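Apicoplast TIC22, putative (Plasmodium falciparum 3D7, PDB 4E6Z) probably acts as a chaperone of the TIC complex that is required for protein import into the apicoplast. Local coordinates at residues Lys172-Leu175 with Gln176-Leu179; Val240-Met243 with Val244-Ile247; Val258-Thr261 with Gln262-Lys265. All coordinates share one frame; numbering follows the deposited sequence.

The three contacts follow one another along the chain, and none nests in or crosses another. Each joins eight consecutive residues, so each shapes a local turn. Interaction 1 comes first and lies within helix 172-179, which follows strand 164-169. Interaction 2 marks the passage from strand 238-242, at one edge of the four-stranded sheet, into helix 243-247. Interaction 3 does the same after strand 255-258, at the other edge, where helix 261-272 starts. A178 O of interaction 1 packs on V240 CG2 of interaction 2 at 4.0 Å. D215 is shared as a neighbour by interactions 1 and 3. The nearest atoms of interactions 2 and 3 are about 9 Å apart.

Interaction 1. Residues Lys172-Leu175 with Gln176-Leu179; sequences KRQL and QNAL
Q174 OE1 accepts two hydrogen bonds, one from N177 ND2 at 3.1 Å and one from the backbone N of L216. The N177 bond is nearly straight, at 165°. It reaches the carbonyl from above its plane, while OE1 lies almost in the amide plane of N177. The two amide planes are turned 66° against each other. Q174 bends at chi2 (-50°), which folds its amide back towards N177 one turn on. Q174 NE2 bonds to E217 OE2, so both ends of this buried amide are held and its rotation is fixed. On the outer side, R173 runs alongside N177, and CG of R173 comes within 4.2 Å of N177 ND2. Its guanidinium makes long, weak ion pairs with E217 and D215. The backbone bonds are those of an alpha-helix. A178 N reaches Q174 O at 2.9 Å, and N177 N reaches R173 O at 3.1 Å. The bonds of Q176 N to K172 O and of L179 N to L175 O are weak. Q174, L175 and A178 lay the helix against P193 and F195 of strand 193-203, and N177 touches L216 and E217 at the start of helix 216-227.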
ATOM      1  N   LYS A 172       8.730  -0.064   1.795  1.00 38.65           N
ATOM      2  CA  LYS A 172      10.005  -0.670   2.160  1.00 47.64           C
ATOM      3  C   LYS A 172      10.175  -0.687   3.679  1.00 44.46           C
ATOM      4  O   LYS A 172      10.646  -1.666   4.249  1.00 42.96           O
ATOM      5  CB  LYS A 172      11.156   0.095   1.507  1.00 50.41           C
ATOM      6  CG  LYS A 172      12.527  -0.505   1.745  1.00 68.25           C
ATOM      7  CD  LYS A 172      13.621   0.458   1.313  1.00 79.63           C
ATOM      8  CE  LYS A 172      14.991  -0.197   1.367  1.00 92.44           C
ATOM      9  NZ  LYS A 172      15.133  -1.279   0.349  1.00 96.20           N
ATOM     10  N   ARG A 173       9.778   0.406   4.322  1.00 49.36           N
ATOM     11  CA  ARG A 173       9.935   0.562   5.762  1.00 52.32           C
ATOM     12  C   ARG A 173       8.976  -0.338   6.559  1.00 49.21           C
ATOM     13  O   ARG A 173       9.307  -0.794   7.650  1.00 43.38           O
ATOM     14  CB  ARG A 173       9.742   2.032   6.150  1.00 56.98           C
ATOM     15  CG  ARG A 173       9.928   2.319   7.627  1.00 67.66           C
ATOM     16  CD  ARG A 173       9.633   3.777   7.951  1.00 77.68           C
ATOM     17  NE  ARG A 173       8.262   4.146   7.613  1.00 84.82           N
ATOM     18  CZ  ARG A 173       7.650   5.244   8.050  1.00 87.99           C
ATOM     19  NH1 ARG A 173       8.286   6.084   8.856  1.00 97.12           N
ATOM     20  NH2 ARG A 173       6.399   5.496   7.687  1.00 81.93           N
ATOM     21  N   GLN A 174       7.789  -0.590   6.017  1.00 44.21           N
ATOM     22  CA  GLN A 174       6.821  -1.445   6.694  1.00 43.14           C
ATOM     23  C   GLN A 174       7.166  -2.926   6.539  1.00 45.60           C
ATOM     24  O   GLN A 174       6.901  -3.724   7.438  1.00 55.73           O
ATOM     25  CB  GLN A 174       5.395  -1.166   6.206  1.00 38.23           C
ATOM     26  CG  GLN A 174       4.942   0.276   6.404  1.00 36.12           C
ATOM     27  CD  GLN A 174       5.182   0.784   7.818  1.00 43.80           C
ATOM     28  OE1 GLN A 174       4.979   0.063   8.798  1.00 43.00           O
ATOM     29  NE2 GLN A 174       5.618   2.032   7.931  1.00 36.56           N
ATOM     30  N   LEU A 175       7.754  -3.295   5.405  1.00 45.19           N
ATOM     31  CA  LEU A 175       8.217  -4.665   5.208  1.00 46.67           C
ATOM     32  C   LEU A 175       9.275  -5.003   6.241  1.00 51.87           C
ATOM     33  O   LEU A 175       9.317  -6.117   6.763  1.00 52.38           O
ATOM     34  CB  LEU A 175       8.782  -4.856   3.803  1.00 47.57           C
ATOM     35  CG  LEU A 175       7.766  -5.128   2.693  1.00 48.64           C
ATOM     36  CD1 LEU A 175       8.384  -4.862   1.314  1.00 51.04           C
ATOM     37  CD2 LEU A 175       7.251  -6.557   2.805  1.00 41.18           C
ATOM     38  N   GLN A 176      10.128  -4.031   6.537  1.00 46.95           N
ATOM     39  CA  GLN A 176      11.116  -4.197   7.587  1.00 58.80           C
ATOM     40  C   GLN A 176      10.449  -4.300   8.957  1.00 60.28           C
ATOM     41  O   GLN A 176      10.778  -5.180   9.753  1.00 64.20           O
ATOM     42  CB  GLN A 176      12.116  -3.044   7.576  1.00 64.39           C
ATOM     43  CG  GLN A 176      13.257  -3.237   8.558  1.00 73.55           C
ATOM     44  CD  GLN A 176      13.960  -4.574   8.384  1.00 76.11           C
ATOM     45  OE1 GLN A 176      14.637  -4.814   7.378  1.00 64.59           O
ATOM     46  NE2 GLN A 176      13.807  -5.454   9.372  1.00 76.32           N
ATOM     47  N   ASN A 177       9.516  -3.394   9.231  1.00 52.16           N
ATOM     48  CA  ASN A 177       8.783  -3.401  10.494  1.00 57.01           C
ATOM     49  C   ASN A 177       8.086  -4.734  10.746  1.00 58.81           C
ATOM     50  O   ASN A 177       7.987  -5.191  11.886  1.00 59.41           O
ATOM     51  CB  ASN A 177       7.758  -2.264  10.522  1.00 51.33           C
ATOM     52  CG  ASN A 177       8.401  -0.905  10.709  1.00 50.67           C
ATOM     53  OD1 ASN A 177       9.532  -0.803  11.169  1.00 59.29           O
ATOM     54  ND2 ASN A 177       7.674   0.148  10.362  1.00 50.99           N
ATOM     55  N   ALA A 178       7.611  -5.357   9.672  1.00 57.65           N
ATOM     56  CA  ALA A 178       6.828  -6.583   9.771  1.00 55.68           C
ATOM     57  C   ALA A 178       7.678  -7.812  10.093  1.00 65.46           C
ATOM     58  O   ALA A 178       7.193  -8.766  10.700  1.00 67.39           O
ATOM     59  CB  ALA A 178       6.030  -6.807   8.494  1.00 46.02           C
ATOM     60  N   LEU A 179       8.942  -7.789   9.682  1.00 64.42           N
ATOM     61  CA  LEU A 179       9.837  -8.922   9.909  1.00 68.44           C
ATOM     62  C   LEU A 179       9.922  -9.284  11.381  1.00 71.75           C
ATOM     63  O   LEU A 179       9.981 -10.459  11.736  1.00 73.54           O
ATOM     64  CB  LEU A 179      11.233  -8.626   9.368  1.00 72.92           C
ATOM     65  CG  LEU A 179      11.373  -8.750   7.855  1.00 70.72           C
ATOM     66  CD1 LEU A 179      12.816  -8.540   7.442  1.00 71.74           C
ATOM     67  CD2 LEU A 179      10.874 -10.112   7.408  1.00 72.37           C
TER

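Interaction 2. Residues Val240-Met243 with Val244-Ile247; sequences VLNM and VDLI
L241 and L246 meet on the packed side of this turn, with L246 CD1 4.1 Å from L241 CB. L246 points back towards the strand, and its CD1 also comes near M243 CA. V194 of strand 193-203 touches both leucines. Y196 of that strand adds to L241, and F255 adds to L246. The buried selenomethionine M243 has CG anti to its backbone N (chi1 180°). This lays the side chain beside I247, pointing the same way, though the placing of I247 CD1 is doubtful. Further out the chain bends at chi3, and CE comes to 4.1 Å from V244 CG2, across V244 at about a right angle. F214 and F257 pack on M243 from outside the turn.

The other side is polar and more open. D245 is exposed there, and its carboxylate stands across the N242 side chain. N242 ND2 and D245 OD1 are 3.0 Å apart, with amide and carboxylate planes 66° apart. N242 OD1 takes V244 N in a weak bond of 3.4 Å, and Y192 N gives it a second weak bond. The two donors tie the amide to both the new helix and the segment just before strand 193-203. The backbone turn is itself loosely bonded. N242 O receives D245 N at 2.8 Å, but the N-H angle is only 117°. L246 N also bonds weakly to N242 O.

N242 is the N-cap of the short helix 243-247. Its side chain caps V244 N just where edge strand 238-242 of the mixed four-stranded sheet gives way to that helix.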
ATOM      1  N   VAL A 240       0.730  -9.432  12.152  1.00 55.55           N
ATOM      2  CA  VAL A 240       0.883  -9.062  10.750  1.00 53.92           C
ATOM      3  C   VAL A 240       0.022  -9.953   9.866  1.00 55.63           C
ATOM      4  O   VAL A 240      -0.064 -11.163  10.081  1.00 57.69           O
ATOM      5  CB  VAL A 240       2.357  -9.157  10.301  1.00 50.32           C
ATOM      6  CG1 VAL A 240       2.490  -8.886   8.804  1.00 44.11           C
ATOM      7  CG2 VAL A 240       3.211  -8.187  11.092  1.00 56.03           C
ATOM      8  N   LEU A 241      -0.621  -9.350   8.875  1.00 63.34           N
ATOM      9  CA  LEU A 241      -1.425 -10.104   7.926  1.00 59.52           C
ATOM     10  C   LEU A 241      -1.010  -9.789   6.495  1.00 54.85           C
ATOM     11  O   LEU A 241      -0.369  -8.770   6.229  1.00 47.23           O
ATOM     12  CB  LEU A 241      -2.913  -9.811   8.126  1.00 56.49           C
ATOM     13  CG  LEU A 241      -3.517 -10.270   9.456  1.00 61.55           C
ATOM     14  CD1 LEU A 241      -4.922  -9.729   9.620  1.00 67.99           C
ATOM     15  CD2 LEU A 241      -3.511 -11.788   9.553  1.00 60.57           C
ATOM     16  N   ASN A 242      -1.377 -10.672   5.576  1.00 56.58           N
ATOM     17  CA  ASN A 242      -1.098 -10.466   4.163  1.00 48.42           C
ATOM     18  C   ASN A 242      -2.298  -9.821   3.481  1.00 52.12           C
ATOM     19  O   ASN A 242      -3.338 -10.460   3.312  1.00 52.37           O
ATOM     20  CB  ASN A 242      -0.752 -11.796   3.494  1.00 48.61           C
ATOM     21  CG  ASN A 242      -0.536 -11.659   1.998  1.00 65.84           C
ATOM     22  OD1 ASN A 242      -0.189 -10.586   1.501  1.00 67.94           O
ATOM     23  ND2 ASN A 242      -0.738 -12.753   1.271  1.00 69.07           N
HETATM   24  N   MSE A 243      -2.156  -8.550   3.108  1.00 47.97           N
HETATM   25  CA  MSE A 243      -3.265  -7.786   2.533  1.00 57.08           C
HETATM   26  C   MSE A 243      -3.992  -8.560   1.441  1.00 66.67           C
HETATM   27  O   MSE A 243      -5.213  -8.483   1.325  1.00 64.45           O
HETATM   28  CB  MSE A 243      -2.778  -6.451   1.968  1.00 53.92           C
HETATM   29  CG  MSE A 243      -3.894  -5.627   1.350  1.00 58.85           C
HETATM   30 SE   MSE A 243      -3.286  -4.466  -0.095  1.00 68.89          SE
HETATM   31  CE  MSE A 243      -2.484  -5.816  -1.252  1.00 73.98           C
ATOM     32  N   VAL A 244      -3.233  -9.302   0.641  1.00 68.02           N
ATOM     33  CA  VAL A 244      -3.809 -10.093  -0.441  1.00 75.08           C
ATOM     34  C   VAL A 244      -4.809 -11.132   0.067  1.00 82.32           C
ATOM     35  O   VAL A 244      -5.915 -11.246  -0.464  1.00 92.53           O
ATOM     36  CB  VAL A 244      -2.717 -10.792  -1.274  1.00 75.77           C
ATOM     37  CG1 VAL A 244      -3.303 -11.963  -2.052  1.00 79.99           C
ATOM     38  CG2 VAL A 244      -2.048  -9.791  -2.208  1.00 65.23           C
ATOM     39  N   ASP A 245      -4.419 -11.883   1.092  1.00 77.96           N
ATOM     40  CA  ASP A 245      -5.288 -12.904   1.670  1.00 81.02           C
ATOM     41  C   ASP A 245      -6.590 -12.302   2.178  1.00 88.76           C
ATOM     42  O   ASP A 245      -7.619 -12.974   2.229  1.00 97.64           O
ATOM     43  CB  ASP A 245      -4.579 -13.629   2.817  1.00 86.66           C
ATOM     44  CG  ASP A 245      -3.415 -14.481   2.344  1.00100.08           C
ATOM     45  OD1 ASP A 245      -3.148 -14.511   1.124  1.00106.87           O
ATOM     46  OD2 ASP A 245      -2.766 -15.121   3.199  1.00100.94           O
ATOM     47  N   LEU A 246      -6.538 -11.030   2.556  1.00 82.58           N
ATOM     48  CA  LEU A 246      -7.701 -10.354   3.116  1.00 79.33           C
ATOM     49  C   LEU A 246      -8.724  -9.983   2.048  1.00 75.32           C
ATOM     50  O   LEU A 246      -9.914  -9.869   2.333  1.00 79.01           O
ATOM     51  CB  LEU A 246      -7.272  -9.115   3.901  1.00 79.40           C
ATOM     52  CG  LEU A 246      -6.471  -9.437   5.162  1.00 77.53           C
ATOM     53  CD1 LEU A 246      -5.793  -8.194   5.710  1.00 80.58           C
ATOM     54  CD2 LEU A 246      -7.367 -10.084   6.211  1.00 76.95           C
ATOM     55  N   ILE A 247      -8.257  -9.791   0.821  1.00 76.60           N
ATOM     56  CA  ILE A 247      -9.155  -9.498  -0.287  1.00 82.19           C
ATOM     57  C   ILE A 247     -10.129 -10.653  -0.510  1.00 86.92           C
ATOM     58  O   ILE A 247     -11.290 -10.446  -0.868  1.00 87.71           O
ATOM     59  CB  ILE A 247      -8.382  -9.232  -1.594  1.00 72.94           C
ATOM     60  CG1 ILE A 247      -7.923  -7.775  -1.674  1.00 76.01           C
ATOM     61  CG2 ILE A 247      -9.261  -9.528  -2.794  1.00 71.31           C
ATOM     62  CD1 ILE A 247      -7.105  -7.312  -0.502  1.00 74.01           C
TER

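Interaction 3. Residues Val258-Thr261 with Gln262-Lys265; sequences VPST and QSVK
S260 OG accepts from two backbone N-H groups of the first helical turn. S263 N comes in almost straight, at 168°, and S260 OG lies 3.3 Å from it. Q262 N is equally far from S260 OG, but its bond is more bent, at 125°. Both bonds are weak. The hydroxyl can face these groups because OG stands opposite the backbone N of S260 (chi1 170°). Q262 CB packs beside the same OG at 3.7 Å. S263 turns its own OG back onto S260, where it lies against CB at 3.3 Å.

The backbone then settles into a regular helix. V264 N bonds to S260 O at 3.1 Å. K265 N bonds to T261 O at 2.9 Å. P259 closes the turn on the apolar side, where its CB meets V264 CG2 at 3.8 Å. V264 points back towards the incoming chain, and the same CG2 also rests near S260 O, at 3.5 Å.

S260 is the N-cap of helix 261-272. The cap stands where strand 255-258, at the edge of the four-stranded mixed sheet, passes into this last helix of the modelled chain.

The second shell fixes the capping group. S260 OG bonds to D215 OD2, which holds the hydroxyl from outside the turn. T261 N bonds to D218 OD2. These two acidic groups near the helix start would probably be stabilised by its dipole. S263 OG bonds to L104 O, tying the first turn to the loop before helix 106-119. Farther out, P78 of strand 78-83 touches P259 and S263, while Y107 and P106 of helix 106-119 meet Q262 and S263.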
ATOM      1  N   VAL A 258      -6.886   1.069   7.190  1.00 47.75           N
ATOM      2  CA  VAL A 258      -6.388   2.399   7.511  1.00 45.65           C
ATOM      3  C   VAL A 258      -5.112   2.687   6.719  1.00 51.51           C
ATOM      4  O   VAL A 258      -4.041   2.171   7.041  1.00 47.32           O
ATOM      5  CB  VAL A 258      -6.101   2.565   9.015  1.00 50.11           C
ATOM      6  CG1 VAL A 258      -5.601   3.976   9.298  1.00 46.42           C
ATOM      7  CG2 VAL A 258      -7.349   2.248   9.853  1.00 45.46           C
ATOM      8  N   PRO A 259      -5.228   3.516   5.674  1.00 57.92           N
ATOM      9  CA  PRO A 259      -4.085   3.867   4.826  1.00 51.55           C
ATOM     10  C   PRO A 259      -2.971   4.538   5.620  1.00 46.58           C
ATOM     11  O   PRO A 259      -3.223   5.136   6.662  1.00 51.26           O
ATOM     12  CB  PRO A 259      -4.679   4.875   3.836  1.00 54.11           C
ATOM     13  CG  PRO A 259      -6.152   4.647   3.875  1.00 54.84           C
ATOM     14  CD  PRO A 259      -6.461   4.210   5.264  1.00 60.32           C
ATOM     15  N   SER A 260      -1.745   4.433   5.126  1.00 50.40           N
ATOM     16  CA  SER A 260      -0.639   5.193   5.684  1.00 54.60           C
ATOM     17  C   SER A 260      -1.030   6.662   5.727  1.00 48.94           C
ATOM     18  O   SER A 260      -1.372   7.242   4.698  1.00 47.88           O
ATOM     19  CB  SER A 260       0.611   5.017   4.820  1.00 51.04           C
ATOM     20  OG  SER A 260       1.634   5.915   5.214  1.00 48.48           O
ATOM     21  N   THR A 261      -0.995   7.265   6.911  1.00 54.35           N
ATOM     22  CA  THR A 261      -1.350   8.677   7.030  1.00 55.84           C
ATOM     23  C   THR A 261      -0.391   9.542   6.211  1.00 53.17           C
ATOM     24  O   THR A 261      -0.757  10.621   5.748  1.00 53.81           O
ATOM     25  CB  THR A 261      -1.368   9.157   8.495  1.00 55.76           C
ATOM     26  OG1 THR A 261      -0.057   9.042   9.061  1.00 62.46           O
ATOM     27  CG2 THR A 261      -2.355   8.337   9.318  1.00 59.40           C
ATOM     28  N   GLN A 262       0.833   9.061   6.033  1.00 48.60           N
ATOM     29  CA  GLN A 262       1.803   9.764   5.201  1.00 56.03           C
ATOM     30  C   GLN A 262       1.433   9.706   3.719  1.00 53.37           C
ATOM     31  O   GLN A 262       1.490  10.718   3.020  1.00 56.16           O
ATOM     32  CB  GLN A 262       3.216   9.224   5.426  1.00 57.65           C
ATOM     33  CG  GLN A 262       3.891   9.770   6.672  1.00 64.17           C
ATOM     34  CD  GLN A 262       5.395   9.579   6.643  1.00 76.29           C
ATOM     35  OE1 GLN A 262       5.904   8.643   6.023  1.00 80.16           O
ATOM     36  NE2 GLN A 262       6.117  10.474   7.311  1.00 79.43           N
ATOM     37  N   SER A 263       1.053   8.522   3.245  1.00 48.02           N
ATOM     38  CA  SER A 263       0.596   8.371   1.869  1.00 43.55           C
ATOM     39  C   SER A 263      -0.543   9.338   1.570  1.00 51.46           C
ATOM     40  O   SER A 263      -0.560   9.991   0.524  1.00 44.39           O
ATOM     41  CB  SER A 263       0.133   6.938   1.602  1.00 42.81           C
ATOM     42  OG  SER A 263       1.207   6.024   1.713  1.00 53.98           O
ATOM     43  N   VAL A 264      -1.495   9.427   2.493  1.00 47.13           N
ATOM     44  CA  VAL A 264      -2.652  10.298   2.311  1.00 47.18           C
ATOM     45  C   VAL A 264      -2.238  11.767   2.339  1.00 51.46           C
ATOM     46  O   VAL A 264      -2.644  12.556   1.485  1.00 54.17           O
ATOM     47  CB  VAL A 264      -3.737  10.041   3.375  1.00 46.55           C
ATOM     48  CG1 VAL A 264      -4.872  11.042   3.228  1.00 43.49           C
ATOM     49  CG2 VAL A 264      -4.258   8.618   3.262  1.00 43.40           C
ATOM     50  N   LYS A 265      -1.421  12.120   3.323  1.00 50.04           N
ATOM     51  CA  LYS A 265      -0.907  13.475   3.462  1.00 58.35           C
ATOM     52  C   LYS A 265      -0.140  13.892   2.204  1.00 66.63           C
ATOM     53  O   LYS A 265      -0.121  15.065   1.834  1.00 65.87           O
ATOM     54  CB  LYS A 265       0.010  13.539   4.682  1.00 67.16           C
ATOM     55  CG  LYS A 265      -0.087  14.811   5.498  1.00 79.30           C
ATOM     56  CD  LYS A 265       0.274  14.526   6.949  1.00 86.24           C
ATOM     57  CE  LYS A 265       1.513  13.644   7.044  1.00 85.70           C
ATOM     58  NZ  LYS A 265       1.742  13.140   8.428  1.00 89.36           N
TER